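Serine protease p27 (Human astrovirus 1, PDB 2W5E) is the trypsin-like serine protease of the viral non-structural polyprotein and probably cuts it into functional products. Local coordinates at residues A[45-57]-A[68-80]. Residues are numbered along the deposited sequence; the frame is centred on the assembly and turned at random.
Sequences VNVCYEGLMYEAK and FITCPGDLHPTAR. With CD (cadmium ion), chain R; CD (cadmium ion), chain B; CD (cadmium ion), chain M.
L75 is wedged between two tyrosines of the hairpin 45-57 and shows how one leucine can join a loop to a strand pair. Its CB lies over one face of the Y54 ring, 3.9 Å from the ring centroid and 20° off the normal, a CH-pi contact. Because CG stands anti to the backbone N (chi1 -178°), the branch reaches on into the hairpin: L75 CD1 touches Y49 CD2 at 3.4 Å, while L75 CD2 meets V47 CG1. F27 of strand 21-28 packs on both L75 and Y49. Further along, the methyl of A56 sits against CG2 of I69, its CB 3.6 Å from that atom, and also touches the P72 ring, and V45 meets I69 tip to tip.

Polar bonds mark both ends. T70 N donates to K57 O (3.1 Å), and T78 N gives Y49 OH a nearly straight bond of 3.0 Å. That hydroxyl also bonds G11 O and accepts from a water.

The outer side is looser. D74 brings its carboxylate to the edge of the Y54 ring, the two planes 81° apart, and the extended K57 chain carries NZ off from the contact. Here the loop after strand 66-70 packs over the hairpin 44-60 of the first six-stranded antiparallel barrel, one of the two beta-barrels of the chymotrypsin-like fold.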
# COMPACT_ATOMS: atom_id res chain seq x y z
N VAL A 45 18.17 18.61 -22.11
CA VAL A 45 16.76 18.68 -22.48
C VAL A 45 15.93 19.22 -21.32
O VAL A 45 16.37 19.23 -20.16
CB VAL A 45 16.21 17.29 -22.94
CG1 VAL A 45 16.96 16.79 -24.18
CG2 VAL A 45 16.26 16.26 -21.80
N ASN A 46 14.73 19.70 -21.63
CA ASN A 46 13.75 20.03 -20.61
C ASN A 46 12.89 18.81 -20.31
O ASN A 46 12.51 18.06 -21.21
CB ASN A 46 12.88 21.21 -21.04
CG ASN A 46 13.66 22.52 -21.10
OD1 ASN A 46 14.59 22.75 -20.33
ND2 ASN A 46 13.26 23.39 -22.02
N VAL A 47 12.61 18.60 -19.02
CA VAL A 47 11.72 17.53 -18.57
C VAL A 47 10.59 18.18 -17.79
O VAL A 47 10.84 18.99 -16.91
CB VAL A 47 12.45 16.50 -17.67
CG1 VAL A 47 11.48 15.45 -17.15
CG2 VAL A 47 13.61 15.85 -18.42
N CYS A 48 9.35 17.84 -18.13
CA CYS A 48 8.20 18.37 -17.42
C CYS A 48 7.53 17.25 -16.63
O CYS A 48 7.20 16.21 -17.20
CB CYS A 48 7.21 19.00 -18.39
SG CYS A 48 5.88 19.87 -17.57
N TYR A 49 7.36 17.46 -15.33
CA TYR A 49 6.73 16.48 -14.45
C TYR A 49 5.87 17.18 -13.40
O TYR A 49 6.35 18.08 -12.70
CB TYR A 49 7.77 15.58 -13.78
CG TYR A 49 7.18 14.40 -13.01
CD1 TYR A 49 6.73 13.26 -13.68
CD2 TYR A 49 7.08 14.43 -11.62
CE1 TYR A 49 6.19 12.17 -12.98
CE2 TYR A 49 6.55 13.34 -10.90
CZ TYR A 49 6.11 12.22 -11.59
OH TYR A 49 5.58 11.15 -10.91
N GLU A 50 4.61 16.76 -13.33
CA GLU A 50 3.63 17.36 -12.42
C GLU A 50 3.61 18.90 -12.50
O GLU A 50 3.44 19.60 -11.50
CB GLU A 50 3.81 16.84 -10.98
CG GLU A 50 3.18 15.43 -10.73
CD GLU A 50 1.67 15.49 -10.56
OE1 GLU A 50 1.21 16.27 -9.72
OE2 GLU A 50 0.91 14.77 -11.26
N GLY A 51 3.81 19.42 -13.71
CA GLY A 51 3.71 20.85 -13.98
C GLY A 51 4.98 21.66 -13.79
O GLY A 51 5.01 22.86 -14.09
N LEU A 52 6.04 21.03 -13.27
CA LEU A 52 7.32 21.70 -13.10
C LEU A 52 8.34 21.29 -14.17
O LEU A 52 8.53 20.10 -14.44
CB LEU A 52 7.88 21.47 -11.68
CG LEU A 52 9.23 22.09 -11.28
CD1 LEU A 52 9.27 23.62 -11.46
CD2 LEU A 52 9.58 21.72 -9.85
N MET A 53 8.98 22.28 -14.78
CA MET A 53 10.01 22.05 -15.79
C MET A 53 11.38 21.95 -15.15
O MET A 53 11.75 22.77 -14.31
CB MET A 53 9.99 23.16 -16.84
CG MET A 53 8.80 23.09 -17.78
SD MET A 53 9.12 22.02 -19.19
CE MET A 53 9.73 23.22 -20.37
N TYR A 54 12.14 20.93 -15.55
CA TYR A 54 13.49 20.70 -15.08
C TYR A 54 14.44 20.64 -16.26
O TYR A 54 14.07 20.16 -17.33
CB TYR A 54 13.60 19.34 -14.37
CG TYR A 54 12.70 19.11 -13.18
CD1 TYR A 54 13.21 19.14 -11.88
CD2 TYR A 54 11.34 18.80 -13.35
CE1 TYR A 54 12.39 18.90 -10.78
CE2 TYR A 54 10.52 18.57 -12.25
CZ TYR A 54 11.05 18.61 -10.97
OH TYR A 54 10.24 18.37 -9.88
N GLU A 55 15.67 21.11 -16.07
CA GLU A 55 16.73 20.85 -17.03
C GLU A 55 17.41 19.54 -16.64
O GLU A 55 17.65 19.30 -15.46
CB GLU A 55 17.74 22.00 -17.06
CG GLU A 55 18.80 21.84 -18.14
CD GLU A 55 19.89 22.90 -18.07
OE1 GLU A 55 20.66 22.90 -17.09
OE2 GLU A 55 19.98 23.71 -19.01
N ALA A 56 17.70 18.71 -17.63
CA ALA A 56 18.31 17.41 -17.39
C ALA A 56 19.32 17.09 -18.49
O ALA A 56 19.16 17.54 -19.62
CB ALA A 56 17.23 16.31 -17.32
N LYS A 57 20.34 16.32 -18.14
CA LYS A 57 21.43 16.03 -19.06
C LYS A 57 21.39 14.60 -19.58
O LYS A 57 21.27 13.64 -18.80
CB LYS A 57 22.78 16.30 -18.39
CG LYS A 57 23.97 16.25 -19.34
CD LYS A 57 25.28 16.46 -18.59
CE LYS A 57 26.43 16.68 -19.56
NZ LYS A 57 27.72 16.98 -18.87
N PHE A 68 19.25 7.62 -22.70
CA PHE A 68 19.20 7.61 -21.25
C PHE A 68 19.59 8.97 -20.69
O PHE A 68 20.68 9.48 -20.96
CB PHE A 68 20.10 6.50 -20.67
CG PHE A 68 19.66 5.11 -21.04
CD1 PHE A 68 18.74 4.42 -20.26
CD2 PHE A 68 20.17 4.49 -22.18
CE1 PHE A 68 18.33 3.13 -20.61
CE2 PHE A 68 19.77 3.21 -22.53
CZ PHE A 68 18.84 2.52 -21.74
N ILE A 69 18.68 9.55 -19.91
CA ILE A 69 18.84 10.87 -19.32
C ILE A 69 18.94 10.71 -17.80
O ILE A 69 18.13 10.01 -17.19
CB ILE A 69 17.63 11.77 -19.69
CG1 ILE A 69 17.54 11.95 -21.21
CG2 ILE A 69 17.71 13.11 -18.97
CD1 ILE A 69 16.15 12.30 -21.72
N THR A 70 19.93 11.36 -17.18
CA THR A 70 20.04 11.37 -15.72
C THR A 70 18.85 12.11 -15.10
O THR A 70 18.58 13.25 -15.46
CB THR A 70 21.39 12.00 -15.27
OG1 THR A 70 22.48 11.23 -15.81
CG2 THR A 70 21.51 12.03 -13.74
N CYS A 71 18.11 11.43 -14.21
CA CYS A 71 17.00 12.08 -13.53
C CYS A 71 17.54 13.20 -12.63
O CYS A 71 18.46 12.96 -11.84
CB CYS A 71 16.17 11.09 -12.70
SG CYS A 71 14.67 11.82 -11.98
N PRO A 72 16.99 14.42 -12.77
CA PRO A 72 17.36 15.53 -11.90
C PRO A 72 17.22 15.17 -10.43
O PRO A 72 16.27 14.47 -10.05
CB PRO A 72 16.35 16.62 -12.28
CG PRO A 72 16.02 16.33 -13.69
CD PRO A 72 16.00 14.83 -13.80
N GLY A 73 18.16 15.64 -9.61
CA GLY A 73 18.21 15.31 -8.19
C GLY A 73 17.01 15.76 -7.39
O GLY A 73 16.65 15.14 -6.38
N ASP A 74 16.37 16.84 -7.85
CA ASP A 74 15.19 17.39 -7.19
C ASP A 74 13.86 16.88 -7.78
O ASP A 74 12.79 17.24 -7.28
CB ASP A 74 15.23 18.93 -7.19
CG ASP A 74 15.43 19.53 -8.59
OD1 ASP A 74 15.99 18.85 -9.49
OD2 ASP A 74 15.04 20.70 -8.77
N LEU A 75 13.94 16.05 -8.82
CA LEU A 75 12.76 15.41 -9.40
C LEU A 75 12.52 14.05 -8.75
O LEU A 75 13.29 13.10 -8.96
CB LEU A 75 12.92 15.26 -10.93
CG LEU A 75 11.78 14.64 -11.78
CD1 LEU A 75 10.40 14.95 -11.23
CD2 LEU A 75 11.88 15.10 -13.23
N HIS A 76 11.45 13.96 -7.96
CA HIS A 76 11.14 12.75 -7.19
C HIS A 76 9.85 12.13 -7.74
O HIS A 76 8.75 12.50 -7.32
CB HIS A 76 11.01 13.08 -5.69
CG HIS A 76 12.16 13.86 -5.13
ND1 HIS A 76 12.01 14.79 -4.11
CD2 HIS A 76 13.47 13.87 -5.46
CE1 HIS A 76 13.19 15.33 -3.85
NE2 HIS A 76 14.09 14.79 -4.64
N PRO A 77 9.98 11.19 -8.70
CA PRO A 77 8.81 10.62 -9.35
C PRO A 77 8.06 9.69 -8.41
O PRO A 77 8.67 9.05 -7.56
CB PRO A 77 9.40 9.83 -10.52
CG PRO A 77 10.76 9.46 -10.08
CD PRO A 77 11.23 10.60 -9.21
N THR A 78 6.74 9.63 -8.57
CA THR A 78 5.89 8.80 -7.72
C THR A 78 5.92 7.32 -8.11
O THR A 78 5.46 6.47 -7.34
CB THR A 78 4.44 9.29 -7.78
OG1 THR A 78 3.98 9.23 -9.13
CG2 THR A 78 4.34 10.73 -7.26
N ALA A 79 6.44 7.04 -9.30
CA ALA A 79 6.52 5.68 -9.83
C ALA A 79 7.67 5.55 -10.82
O ALA A 79 8.03 6.52 -11.49
CB ALA A 79 5.21 5.27 -10.50
N ARG A 80 8.23 4.35 -10.90
CA ARG A 80 9.24 4.01 -11.89
C ARG A 80 8.89 2.67 -12.49
O ARG A 80 8.16 1.87 -11.88
CB ARG A 80 10.63 3.93 -11.26
CG ARG A 80 11.14 5.20 -10.61
CD ARG A 80 12.42 4.93 -9.84
NE ARG A 80 12.96 6.15 -9.25
CZ ARG A 80 12.54 6.70 -8.11
NH1 ARG A 80 11.56 6.14 -7.41
NH2 ARG A 80 13.10 7.81 -7.67
CD CD R . -0.76 15.47 -10.95
CD CD B . 10.48 15.46 -2.95
CD CD M . 4.27 20.44 -19.68
O HOH W 1 2.56 11.04 -10.10
O HOH W 2 11.25 19.22 -7.48